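Local coordinates for protein trans-4-hydroxy-L-proline dehydratase (Clostridioides difficile 70-100-2010, PDB 6VXC) that uses a glycyl radical to dehydrate trans-4-hydroxy-L-proline to (S)-1-pyrroline-5-carboxylate in the anaerobic breakdown of hydroxyproline, at residues K411-I416 / G422-Y427; A705-C710 / A742-A747; L322-A327 / I383-D388; I416-W421 / K736-M741. All blocks are in the same frame, centred on the assembly; numbering follows the deposited sequence.

The four contacts run through neighbouring helices from the pyruvate formate lyase-like part of the chain into the glycine radical region. Contact 3 comes first in sequence and joins helices 324-339 and 378-390; its centre is about 17 Å from that of contact 1, to which R412 connects it by salt bridges to D385 and D388. Contacts 1 and 4, with centres about 8 Å apart, share I416 and helix 407-418. Contacts 4 and 2 both use helix 734-750, their centres about 15 Å apart. Strands 426-428 and 755-759 are antiparallel neighbours in a mixed sheet, and helices 407-418 and 734-750 pack together beside them, so two sequence families form one continuous structure.

Contact 1: K411-I416 / G422-Y427; sequences KRACEI and GQPAFY
F426 reaches from its strand to helix 407-418 and meets A413 and C414 with the far end of its ring. Its CB bond is directed at the helix, and chi1 of -56° sets CG anti to the carbonyl carbon. CB and CG serve as the stalk; the touching is done by CE2, 3.6 Å from A413 CB, and by CZ, 3.9 Å from C414 SG. Both partners lie obliquely to the ring. The sulfur stands 4.8 Å from the ring centroid and 52° off the normal, a sulfur-aromatic contact. V399 and I401 of the adjoining strand and F749 of helix 734-750 add further apolar neighbours to the ring.

Nearer the turn, P424, which follows a cis peptide bond, lies against the same helix. Its CG is 4.0 Å from A413 CB, while its CD is 3.9 Å from I416 CG2, the two side chains crossing at about a right angle. A413 CB thus touches both the proline and the phenylalanine. Beyond P424 a water lies 2.9 Å from both I416 O and Q423 O and bridges the two carbonyls, joining the end of the helical segment to the returning chain. The Q423 amide turns away to P395 O. Strand 396-401, helix 407-418 and strand 426-428 form a beta-alpha-beta unit, and this buried apolar seam packs its crossover helix onto the second strand and the loop leading into it.

Contact 2: A705-C710 / A742-A747; sequences AVIKSC and ANLVRA
Helices 703-711 and 734-750 approach through the segments 705-710 and 742-747, whose closest CA atoms, those of I707 and A747, are 8.2 Å apart. This is a small helix-to-helix contact within the glycine radical region, made by I707 on one side and by L744 and A747, one helical step of three residues apart, on the other. The spacing of the backbones leaves the meeting to methyl groups. I707 points at the opposing helix, and its CG1 branch occupies the position between the backbone N and the carbonyl carbon (chi1 61°), with CD1 extended beyond it by a chi2 of 162°. That terminal methyl does the touching across the segments. L744 does not start out toward the other helix, but with CG anti to the backbone N (chi1 -172°) its CD1 branch comes round to the isoleucine, the two side chains crossing obliquely. A747 contributes its CB, on the side of its helix that faces I707.

Strand 755-759 supplies neighbours to both helices: I707 touches I756, and L744 touches F758. Y748, next along helix 734-750, also lies on I707, adding an aromatic side chain to the aliphatic cluster. On the other flank of its helix R746 is bonded to Q407, S402 and T405, near the start of helix 407-418. I707 CD1 is almost equidistant from its two partners, 3.7 Å from L744 CD1 and 3.8 Å from A747 CB.

Contact 3: L322-A327 / I383-D388; sequences LDRDRA and ILDVMD
R324 sets CG anti to its own amide nitrogen (chi1 -165°) and runs extended from CG to NE, which carries the guanidinium across to D385 on helix 378-390. D385 points toward it, with CG anti to the carbonyl carbon. One carboxylate oxygen takes both contacts. R324 NH1 donates to D385 OD2 over 2.7 Å, whereas the bond from R324 NH2 to the same D385 OD2, at 3.1 Å, is weak. The acceptor oxygen lies close to the guanidinium plane, at its edge, but NH1 approaches it from the anti side and well out of the carboxylate plane. With the two flat groups 56° apart, the salt bridge is a skewed, single-oxygen one and not a coplanar pair. The other oxygen, OD1, is engaged by R412 of helix 407-418, so the carboxylate lies between two arginines, an environment that would favour its charged form.

Just before R324, D323 caps the helix: its OD1 accepts from R326 N at 2.9 Å, nearly straight at 163°. The arrangement is a partly exposed salt bridge between helices at the protein surface, reaching from the N-capped first turn of helix 324-339 to helix 378-390.

Contact 4: I416-W421 / K736-M741; sequences ISRKGW and KGLDNM
The C-terminal part of helix 407-418, the crossover helix of a beta-alpha-beta unit, packs on helix 734-750 of the glycine radical region, through R418 and S417 on one side and L738 and M741 on the other. The arginine sets out with CG anti to the backbone N, and a bend at chi3 (70°) brings the guanidinium onto the leucine, the two side chains crossing at about a right angle. L738 CD2 sits over the centre of one guanidinium face, 3.5 Å from R418 CZ, and L738 CG is 3.6 Å from R418 NH2. This is an aliphatic group lying against a flat cationic one, while NH2 is used for hydrogen bonding: it donates to the carbonyl oxygens of G734, the first residue of helix 734-750, and of V732 just before it. The arginine joins this part of the chain to the start of helix 734-750, across two sequence families.

M741, one turn further along, reaches the base of the same arginine. Its SD lies 3.9 Å from R418 CB, and the bent end of the chain (chi3 60°) places CE 3.9 Å from S417 OG. F758 of strand 755-759 touches both S417 and M741.

Contact 1: K411-I416 / G422-Y427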
loop_
_atom_site.group_PDB
_atom_site.type_symbol
_atom_site.label_atom_id
_atom_site.label_comp_id
_atom_site.label_asym_id
_atom_site.label_seq_id
_atom_site.Cartn_x
_atom_site.Cartn_y
_atom_site.Cartn_z
ATOM N N LYS A 411 25.371 1.625 -0.160
ATOM C CA LYS A 411 25.868 1.982 1.165
ATOM C C LYS A 411 25.249 3.283 1.662
ATOM O O LYS A 411 24.975 3.427 2.856
ATOM C CB LYS A 411 27.396 2.057 1.162
ATOM C CG LYS A 411 28.052 0.665 1.098
ATOM C CD LYS A 411 29.572 0.729 1.171
ATOM C CE LYS A 411 30.055 1.195 2.543
ATOM N NZ LYS A 411 31.540 1.031 2.672
ATOM N N ARG A 412 25.018 4.238 0.766
ATOM C CA ARG A 412 24.311 5.451 1.155
ATOM C C ARG A 412 22.903 5.127 1.654
ATOM O O ARG A 412 22.429 5.723 2.631
ATOM C CB ARG A 412 24.268 6.423 -0.020
ATOM C CG ARG A 412 23.503 7.686 0.240
ATOM C CD ARG A 412 24.264 8.635 1.148
ATOM N NE ARG A 412 23.561 9.911 1.261
ATOM C CZ ARG A 412 22.946 10.317 2.361
ATOM N NH1 ARG A 412 22.973 9.546 3.441
ATOM N NH2 ARG A 412 22.310 11.481 2.384
ATOM N N ALA A 413 22.213 4.200 0.976
ATOM C CA ALA A 413 20.906 3.756 1.459
ATOM C C ALA A 413 21.022 3.087 2.824
ATOM O O ALA A 413 20.208 3.340 3.720
ATOM C CB ALA A 413 20.264 2.800 0.450
ATOM N N CYS A 414 22.040 2.242 3.014
ATOM C CA CYS A 414 22.235 1.645 4.332
ATOM C C CYS A 414 22.553 2.694 5.391
ATOM O O CYS A 414 22.129 2.552 6.543
ATOM C CB CYS A 414 23.327 0.587 4.285
ATOM S SG CYS A 414 22.894 -0.874 3.344
ATOM N N GLU A 415 23.303 3.746 5.032
ATOM C CA GLU A 415 23.550 4.828 5.983
ATOM C C GLU A 415 22.251 5.397 6.521
ATOM O O GLU A 415 22.129 5.665 7.720
ATOM C CB GLU A 415 24.328 5.968 5.336
ATOM C CG GLU A 415 25.795 5.814 5.225
ATOM C CD GLU A 415 26.416 7.079 4.645
ATOM O OE1 GLU A 415 25.940 8.186 5.000
ATOM O OE2 GLU A 415 27.343 6.954 3.813
ATOM N N ILE A 416 21.279 5.611 5.639
ATOM C CA ILE A 416 20.019 6.188 6.072
ATOM C C ILE A 416 19.233 5.177 6.901
ATOM O O ILE A 416 18.708 5.509 7.967
ATOM C CB ILE A 416 19.220 6.699 4.856
ATOM C CG1 ILE A 416 20.042 7.751 4.086
ATOM C CG2 ILE A 416 17.910 7.289 5.297
ATOM C CD1 ILE A 416 19.537 8.020 2.648
ATOM N N GLY A 422 13.433 3.456 9.730
ATOM C CA GLY A 422 12.814 2.472 8.860
ATOM C C GLY A 422 13.080 2.615 7.376
ATOM O O GLY A 422 13.394 1.635 6.712
ATOM N N GLN A 423 12.958 3.834 6.844
ATOM C CA GLN A 423 13.215 4.088 5.421
ATOM C C GLN A 423 14.725 4.158 5.192
ATOM O O GLN A 423 15.459 4.533 6.090
ATOM C CB GLN A 423 12.558 5.406 4.954
ATOM C CG GLN A 423 11.047 5.442 5.092
ATOM C CD GLN A 423 10.423 6.662 4.418
ATOM O OE1 GLN A 423 11.068 7.347 3.621
ATOM N NE2 GLN A 423 9.147 6.919 4.723
ATOM N N PRO A 424 15.196 3.732 4.012
ATOM C CA PRO A 424 14.447 3.084 2.932
ATOM C C PRO A 424 14.366 1.573 3.125
ATOM O O PRO A 424 15.262 0.993 3.749
ATOM C CB PRO A 424 15.290 3.393 1.691
ATOM C CG PRO A 424 16.724 3.345 2.252
ATOM C CD PRO A 424 16.609 3.963 3.644
ATOM N N ALA A 425 13.319 0.953 2.589
ATOM C CA ALA A 425 13.341 -0.479 2.377
ATOM C C ALA A 425 14.136 -0.775 1.106
ATOM O O ALA A 425 14.334 0.096 0.255
ATOM C CB ALA A 425 11.925 -1.039 2.256
ATOM N N PHE A 426 14.552 -2.027 0.968
ATOM C CA PHE A 426 15.363 -2.482 -0.153
ATOM C C PHE A 426 14.583 -3.513 -0.961
ATOM O O PHE A 426 14.053 -4.467 -0.393
ATOM C CB PHE A 426 16.689 -3.086 0.346
ATOM C CG PHE A 426 17.512 -2.142 1.208
ATOM C CD1 PHE A 426 17.256 -2.016 2.565
ATOM C CD2 PHE A 426 18.540 -1.399 0.657
ATOM C CE1 PHE A 426 18.007 -1.150 3.360
ATOM C CE2 PHE A 426 19.290 -0.540 1.439
ATOM C CZ PHE A 426 19.023 -0.406 2.795
ATOM N N TYR A 427 14.543 -3.338 -2.284
ATOM C CA TYR A 427 13.867 -4.249 -3.201
ATOM C C TYR A 427 14.851 -4.771 -4.238
ATOM O O TYR A 427 15.700 -4.021 -4.725
ATOM C CB TYR A 427 12.691 -3.571 -3.934
ATOM C CG TYR A 427 11.645 -2.974 -3.027
ATOM C CD1 TYR A 427 10.726 -3.789 -2.375
ATOM C CD2 TYR A 427 11.564 -1.600 -2.845
ATOM C CE1 TYR A 427 9.773 -3.257 -1.526
ATOM C CE2 TYR A 427 10.616 -1.050 -2.008
ATOM C CZ TYR A 427 9.718 -1.886 -1.350
ATOM O OH TYR A 427 8.774 -1.334 -0.528
HETATM O O HOH W 1 16.023 4.935 8.919
#

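Contact 2: A705-C710 / A742-A747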
loop_
_atom_site.group_PDB
_atom_site.type_symbol
_atom_site.label_atom_id
_atom_site.label_comp_id
_atom_site.label_asym_id
_atom_site.label_seq_id
_atom_site.Cartn_x
_atom_site.Cartn_y
_atom_site.Cartn_z
ATOM N N ALA A 705 21.042 -16.992 8.818
ATOM C CA ALA A 705 20.179 -18.166 8.801
ATOM C C ALA A 705 18.762 -17.799 8.376
ATOM O O ALA A 705 18.121 -18.562 7.650
ATOM C CB ALA A 705 20.171 -18.861 10.165
ATOM N N VAL A 706 18.255 -16.628 8.781
ATOM C CA VAL A 706 16.875 -16.328 8.394
ATOM C C VAL A 706 16.784 -15.971 6.909
ATOM O O VAL A 706 15.833 -16.375 6.240
ATOM C CB VAL A 706 16.198 -15.258 9.292
ATOM C CG1 VAL A 706 16.964 -14.910 10.552
ATOM C CG2 VAL A 706 15.742 -14.057 8.510
ATOM N N ILE A 707 17.759 -15.235 6.354
ATOM C CA ILE A 707 17.632 -14.941 4.921
ATOM C C ILE A 707 17.786 -16.222 4.106
ATOM O O ILE A 707 17.183 -16.364 3.040
ATOM C CB ILE A 707 18.609 -13.845 4.421
ATOM C CG1 ILE A 707 20.076 -14.237 4.617
ATOM C CG2 ILE A 707 18.264 -12.455 5.011
ATOM C CD1 ILE A 707 21.063 -13.402 3.744
ATOM N N LYS A 708 18.537 -17.197 4.612
ATOM C CA LYS A 708 18.589 -18.495 3.948
ATOM C C LYS A 708 17.240 -19.218 4.025
ATOM O O LYS A 708 16.788 -19.791 3.033
ATOM C CB LYS A 708 19.710 -19.334 4.564
ATOM C CG LYS A 708 21.115 -18.921 4.127
ATOM C CD LYS A 708 22.103 -20.027 4.442
ATOM C CE LYS A 708 23.522 -19.521 4.478
ATOM N NZ LYS A 708 24.451 -20.620 4.870
ATOM N N SER A 709 16.557 -19.162 5.177
ATOM C CA SER A 709 15.211 -19.727 5.260
ATOM C C SER A 709 14.247 -19.017 4.300
ATOM O O SER A 709 13.515 -19.661 3.544
ATOM C CB SER A 709 14.692 -19.627 6.701
ATOM O OG SER A 709 15.263 -20.572 7.581
ATOM N N CYS A 710 14.247 -17.681 4.314
ATOM C CA CYS A 710 13.323 -16.924 3.471
ATOM C C CYS A 710 13.578 -17.154 1.984
ATOM O O CYS A 710 12.647 -17.071 1.177
ATOM C CB CYS A 710 13.427 -15.426 3.791
ATOM S SG CYS A 710 12.818 -14.989 5.419
ATOM N N ALA A 742 24.978 -3.833 4.082
ATOM C CA ALA A 742 25.043 -3.924 2.631
ATOM C C ALA A 742 25.248 -5.358 2.176
ATOM O O ALA A 742 24.629 -5.803 1.209
ATOM C CB ALA A 742 26.179 -3.041 2.105
ATOM N N ASN A 743 26.125 -6.089 2.855
ATOM C CA ASN A 743 26.400 -7.461 2.470
ATOM C C ASN A 743 25.193 -8.358 2.699
ATOM O O ASN A 743 24.966 -9.294 1.931
ATOM C CB ASN A 743 27.604 -7.986 3.245
ATOM C CG ASN A 743 28.930 -7.398 2.756
ATOM O OD1 ASN A 743 28.980 -6.734 1.727
ATOM N ND2 ASN A 743 30.010 -7.671 3.489
ATOM N N LEU A 744 24.442 -8.125 3.778
ATOM C CA LEU A 744 23.256 -8.935 4.029
ATOM C C LEU A 744 22.216 -8.726 2.928
ATOM O O LEU A 744 21.611 -9.686 2.437
ATOM C CB LEU A 744 22.666 -8.590 5.401
ATOM C CG LEU A 744 21.527 -9.505 5.891
ATOM C CD1 LEU A 744 22.068 -10.873 6.312
ATOM C CD2 LEU A 744 20.691 -8.882 6.988
ATOM N N VAL A 745 22.023 -7.480 2.515
ATOM C CA VAL A 745 21.096 -7.187 1.423
ATOM C C VAL A 745 21.519 -7.923 0.158
ATOM O O VAL A 745 20.705 -8.602 -0.480
ATOM C CB VAL A 745 20.998 -5.668 1.205
ATOM C CG1 VAL A 745 20.175 -5.343 -0.042
ATOM C CG2 VAL A 745 20.369 -5.013 2.424
ATOM N N ARG A 746 22.803 -7.797 -0.211
ATOM C CA ARG A 746 23.345 -8.456 -1.402
ATOM C C ARG A 746 23.233 -9.973 -1.311
ATOM O O ARG A 746 22.965 -10.645 -2.315
ATOM C CB ARG A 746 24.822 -8.080 -1.613
ATOM C CG ARG A 746 25.122 -6.649 -1.991
ATOM C CD ARG A 746 25.064 -6.419 -3.468
ATOM N NE ARG A 746 25.656 -5.136 -3.823
ATOM C CZ ARG A 746 25.285 -4.438 -4.890
ATOM N NH1 ARG A 746 24.331 -4.911 -5.681
ATOM N NH2 ARG A 746 25.829 -3.259 -5.145
ATOM N N ALA A 747 23.519 -10.534 -0.137
ATOM C CA ALA A 747 23.439 -11.978 0.014
ATOM C C ALA A 747 22.012 -12.452 -0.208
ATOM O O ALA A 747 21.762 -13.359 -1.007
ATOM C CB ALA A 747 23.933 -12.397 1.400
#

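Contact 3: L322-A327 / I383-D388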
loop_
_atom_site.group_PDB
_atom_site.type_symbol
_atom_site.label_atom_id
_atom_site.label_comp_id
_atom_site.label_asym_id
_atom_site.label_seq_id
_atom_site.Cartn_x
_atom_site.Cartn_y
_atom_site.Cartn_z
ATOM N N LEU A 322 18.629 25.567 -13.799
ATOM C CA LEU A 322 18.502 24.692 -12.644
ATOM C C LEU A 322 19.895 24.339 -12.156
ATOM O O LEU A 322 20.838 24.251 -12.945
ATOM C CB LEU A 322 17.741 23.401 -12.992
ATOM C CG LEU A 322 17.301 22.453 -11.866
ATOM C CD1 LEU A 322 16.274 23.120 -10.973
ATOM C CD2 LEU A 322 16.682 21.213 -12.467
ATOM N N ASP A 323 20.013 24.118 -10.852
ATOM C CA ASP A 323 21.204 23.511 -10.277
ATOM C C ASP A 323 20.780 22.452 -9.254
ATOM O O ASP A 323 19.592 22.264 -8.975
ATOM C CB ASP A 323 22.130 24.572 -9.656
ATOM C CG ASP A 323 21.468 25.364 -8.536
ATOM O OD1 ASP A 323 20.358 25.007 -8.107
ATOM O OD2 ASP A 323 22.091 26.331 -8.051
ATOM N N ARG A 324 21.765 21.758 -8.679
ATOM C CA ARG A 324 21.449 20.672 -7.762
ATOM C C ARG A 324 20.632 21.165 -6.578
ATOM O O ARG A 324 19.689 20.493 -6.141
ATOM C CB ARG A 324 22.734 19.998 -7.270
ATOM C CG ARG A 324 22.491 18.643 -6.616
ATOM C CD ARG A 324 23.729 18.088 -5.939
ATOM N NE ARG A 324 23.602 16.674 -5.590
ATOM C CZ ARG A 324 23.083 16.214 -4.454
ATOM N NH1 ARG A 324 23.032 14.900 -4.232
ATOM N NH2 ARG A 324 22.630 17.058 -3.539
ATOM N N ASP A 325 20.962 22.348 -6.060
ATOM C CA ASP A 325 20.264 22.871 -4.890
ATOM C C ASP A 325 18.788 23.118 -5.180
ATOM O O ASP A 325 17.924 22.806 -4.352
ATOM C CB ASP A 325 20.928 24.159 -4.417
ATOM C CG ASP A 325 22.181 23.902 -3.593
ATOM O OD1 ASP A 325 22.443 22.744 -3.215
ATOM O OD2 ASP A 325 22.888 24.882 -3.309
ATOM N N ARG A 326 18.484 23.735 -6.330
ATOM C CA ARG A 326 17.086 24.019 -6.646
ATOM C C ARG A 326 16.335 22.729 -6.956
ATOM O O ARG A 326 15.170 22.586 -6.582
ATOM C CB ARG A 326 16.984 25.002 -7.817
ATOM C CG ARG A 326 15.542 25.333 -8.280
ATOM C CD ARG A 326 14.745 26.098 -7.216
ATOM N NE ARG A 326 13.717 26.968 -7.796
ATOM C CZ ARG A 326 13.171 28.003 -7.164
ATOM N NH1 ARG A 326 13.618 28.358 -5.967
ATOM N NH2 ARG A 326 12.243 28.731 -7.764
ATOM N N ALA A 327 16.994 21.779 -7.631
ATOM C CA ALA A 327 16.400 20.458 -7.846
ATOM C C ALA A 327 16.098 19.759 -6.528
ATOM O O ALA A 327 15.055 19.109 -6.391
ATOM C CB ALA A 327 17.308 19.590 -8.708
ATOM N N ILE A 383 17.459 12.397 -4.362
ATOM C CA ILE A 383 16.331 11.832 -3.610
ATOM C C ILE A 383 16.797 11.257 -2.272
ATOM O O ILE A 383 16.162 11.471 -1.232
ATOM C CB ILE A 383 15.606 10.773 -4.459
ATOM C CG1 ILE A 383 14.890 11.463 -5.633
ATOM C CG2 ILE A 383 14.640 9.937 -3.588
ATOM C CD1 ILE A 383 14.385 10.520 -6.722
ATOM N N LEU A 384 17.917 10.528 -2.270
ATOM C CA LEU A 384 18.452 10.027 -1.004
ATOM C C LEU A 384 18.775 11.169 -0.042
ATOM O O LEU A 384 18.468 11.085 1.154
ATOM C CB LEU A 384 19.680 9.152 -1.251
ATOM C CG LEU A 384 19.480 7.796 -1.931
ATOM C CD1 LEU A 384 20.751 6.961 -1.819
ATOM C CD2 LEU A 384 18.287 7.039 -1.334
ATOM N N ASP A 385 19.348 12.265 -0.553
ATOM C CA ASP A 385 19.612 13.417 0.306
ATOM C C ASP A 385 18.320 14.016 0.865
ATOM O O ASP A 385 18.275 14.405 2.038
ATOM C CB ASP A 385 20.399 14.497 -0.444
ATOM C CG ASP A 385 21.857 14.126 -0.670
ATOM O OD1 ASP A 385 22.381 13.242 0.043
ATOM O OD2 ASP A 385 22.477 14.730 -1.564
ATOM N N VAL A 386 17.270 14.155 0.041
ATOM C CA VAL A 386 16.071 14.796 0.583
ATOM C C VAL A 386 15.345 13.866 1.563
ATOM O O VAL A 386 14.819 14.328 2.584
ATOM C CB VAL A 386 15.118 15.340 -0.513
ATOM C CG1 VAL A 386 15.728 15.353 -1.910
ATOM C CG2 VAL A 386 13.732 14.705 -0.461
ATOM N N MET A 387 15.301 12.553 1.296
ATOM C CA MET A 387 14.603 11.696 2.256
ATOM C C MET A 387 15.346 11.668 3.592
ATOM O O MET A 387 14.720 11.713 4.660
ATOM C CB MET A 387 14.398 10.281 1.694
ATOM C CG MET A 387 15.636 9.413 1.612
ATOM S SD MET A 387 15.302 7.677 1.220
ATOM C CE MET A 387 14.477 7.147 2.731
ATOM N N ASP A 388 16.680 11.669 3.536
ATOM C CA ASP A 388 17.517 11.740 4.732
ATOM C C ASP A 388 17.245 13.027 5.509
ATOM O O ASP A 388 16.911 12.995 6.699
ATOM C CB ASP A 388 18.978 11.654 4.279
ATOM C CG ASP A 388 19.971 11.389 5.394
ATOM O OD1 ASP A 388 19.582 11.027 6.526
ATOM O OD2 ASP A 388 21.184 11.527 5.093
#

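Contact 4: I416-W421 / K736-M741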
loop_
_atom_site.group_PDB
_atom_site.type_symbol
_atom_site.label_atom_id
_atom_site.label_comp_id
_atom_site.label_asym_id
_atom_site.label_seq_id
_atom_site.Cartn_x
_atom_site.Cartn_y
_atom_site.Cartn_z
ATOM N N ILE A 416 21.279 5.611 5.639
ATOM C CA ILE A 416 20.019 6.188 6.072
ATOM C C ILE A 416 19.233 5.177 6.901
ATOM O O ILE A 416 18.708 5.509 7.967
ATOM C CB ILE A 416 19.220 6.699 4.856
ATOM C CG1 ILE A 416 20.042 7.751 4.086
ATOM C CG2 ILE A 416 17.910 7.289 5.297
ATOM C CD1 ILE A 416 19.537 8.020 2.648
ATOM N N SER A 417 19.161 3.926 6.438
ATOM C CA SER A 417 18.429 2.891 7.174
ATOM C C SER A 417 18.978 2.738 8.590
ATOM O O SER A 417 18.217 2.641 9.564
ATOM C CB SER A 417 18.508 1.565 6.404
ATOM O OG SER A 417 17.886 0.482 7.084
ATOM N N ARG A 418 20.304 2.797 8.727
ATOM C CA ARG A 418 20.921 2.613 10.026
ATOM C C ARG A 418 20.521 3.707 11.004
ATOM O O ARG A 418 20.603 3.501 12.213
ATOM C CB ARG A 418 22.446 2.588 9.845
ATOM C CG ARG A 418 23.240 2.584 11.120
ATOM C CD ARG A 418 24.739 2.408 10.856
ATOM N NE ARG A 418 25.371 3.565 10.230
ATOM C CZ ARG A 418 26.686 3.678 10.062
ATOM N NH1 ARG A 418 27.206 4.745 9.487
ATOM N NH2 ARG A 418 27.486 2.707 10.473
ATOM N N LYS A 419 20.043 4.851 10.519
ATOM C CA LYS A 419 19.590 5.877 11.450
ATOM C C LYS A 419 18.313 5.485 12.193
ATOM O O LYS A 419 17.932 6.174 13.139
ATOM C CB LYS A 419 19.410 7.200 10.710
ATOM C CG LYS A 419 20.705 7.706 10.062
ATOM C CD LYS A 419 20.525 9.053 9.421
ATOM C CE LYS A 419 21.820 9.489 8.743
ATOM N NZ LYS A 419 21.727 10.866 8.190
ATOM N N GLY A 420 17.655 4.401 11.810
ATOM C CA GLY A 420 16.650 3.799 12.670
ATOM C C GLY A 420 15.228 4.300 12.542
ATOM O O GLY A 420 14.431 4.063 13.454
ATOM N N TRP A 421 14.873 5.004 11.465
ATOM C CA TRP A 421 13.472 5.351 11.255
ATOM C C TRP A 421 12.826 4.547 10.130
ATOM O O TRP A 421 11.773 4.931 9.625
ATOM C CB TRP A 421 13.283 6.856 11.031
ATOM C CG TRP A 421 13.989 7.476 9.882
ATOM C CD1 TRP A 421 15.309 7.799 9.822
ATOM C CD2 TRP A 421 13.409 7.924 8.644
ATOM N NE1 TRP A 421 15.598 8.395 8.619
ATOM C CE2 TRP A 421 14.450 8.481 7.875
ATOM C CE3 TRP A 421 12.114 7.896 8.111
ATOM C CZ2 TRP A 421 14.241 9.015 6.598
ATOM C CZ3 TRP A 421 11.904 8.425 6.839
ATOM C CH2 TRP A 421 12.961 8.983 6.105
ATOM N N LYS A 736 32.398 -0.946 9.168
ATOM C CA LYS A 736 32.108 -2.380 9.161
ATOM C C LYS A 736 30.618 -2.637 9.308
ATOM O O LYS A 736 30.079 -3.576 8.710
ATOM C CB LYS A 736 32.850 -3.095 10.283
ATOM C CG LYS A 736 34.205 -3.630 9.894
ATOM C CD LYS A 736 34.856 -4.348 11.069
ATOM C CE LYS A 736 33.974 -5.485 11.570
ATOM N NZ LYS A 736 33.820 -6.545 10.536
ATOM N N GLY A 737 29.944 -1.821 10.120
ATOM C CA GLY A 737 28.510 -1.968 10.264
ATOM C C GLY A 737 27.776 -1.713 8.961
ATOM O O GLY A 737 26.892 -2.483 8.575
ATOM N N LEU A 738 28.138 -0.632 8.259
ATOM C CA LEU A 738 27.531 -0.375 6.954
ATOM C C LEU A 738 27.765 -1.547 6.017
ATOM O O LEU A 738 26.835 -2.020 5.352
ATOM C CB LEU A 738 28.099 0.900 6.331
ATOM C CG LEU A 738 27.617 2.229 6.879
ATOM C CD1 LEU A 738 28.140 3.354 5.993
ATOM C CD2 LEU A 738 26.097 2.223 6.959
ATOM N N ASP A 739 29.002 -2.048 5.976
ATOM C CA ASP A 739 29.305 -3.151 5.074
ATOM C C ASP A 739 28.508 -4.391 5.447
ATOM O O ASP A 739 28.029 -5.112 4.567
ATOM C CB ASP A 739 30.801 -3.461 5.073
ATOM C CG ASP A 739 31.612 -2.379 4.391
ATOM O OD1 ASP A 739 31.030 -1.635 3.569
ATOM O OD2 ASP A 739 32.827 -2.295 4.655
ATOM N N ASN A 740 28.329 -4.637 6.741
ATOM C CA ASN A 740 27.565 -5.811 7.142
ATOM C C ASN A 740 26.112 -5.709 6.691
ATOM O O ASN A 740 25.547 -6.690 6.202
ATOM C CB ASN A 740 27.664 -6.029 8.652
ATOM C CG ASN A 740 28.992 -6.671 9.062
ATOM O OD1 ASN A 740 29.646 -7.319 8.252
ATOM N ND2 ASN A 740 29.373 -6.511 10.325
ATOM N N MET A 741 25.498 -4.533 6.823
ATOM C CA MET A 741 24.141 -4.343 6.305
ATOM C C MET A 741 24.098 -4.537 4.794
ATOM O O MET A 741 23.274 -5.299 4.271
ATOM C CB MET A 741 23.641 -2.948 6.671
ATOM C CG MET A 741 23.481 -2.732 8.170
ATOM S SD MET A 741 23.039 -1.042 8.613
ATOM C CE MET A 741 21.455 -0.819 7.741
#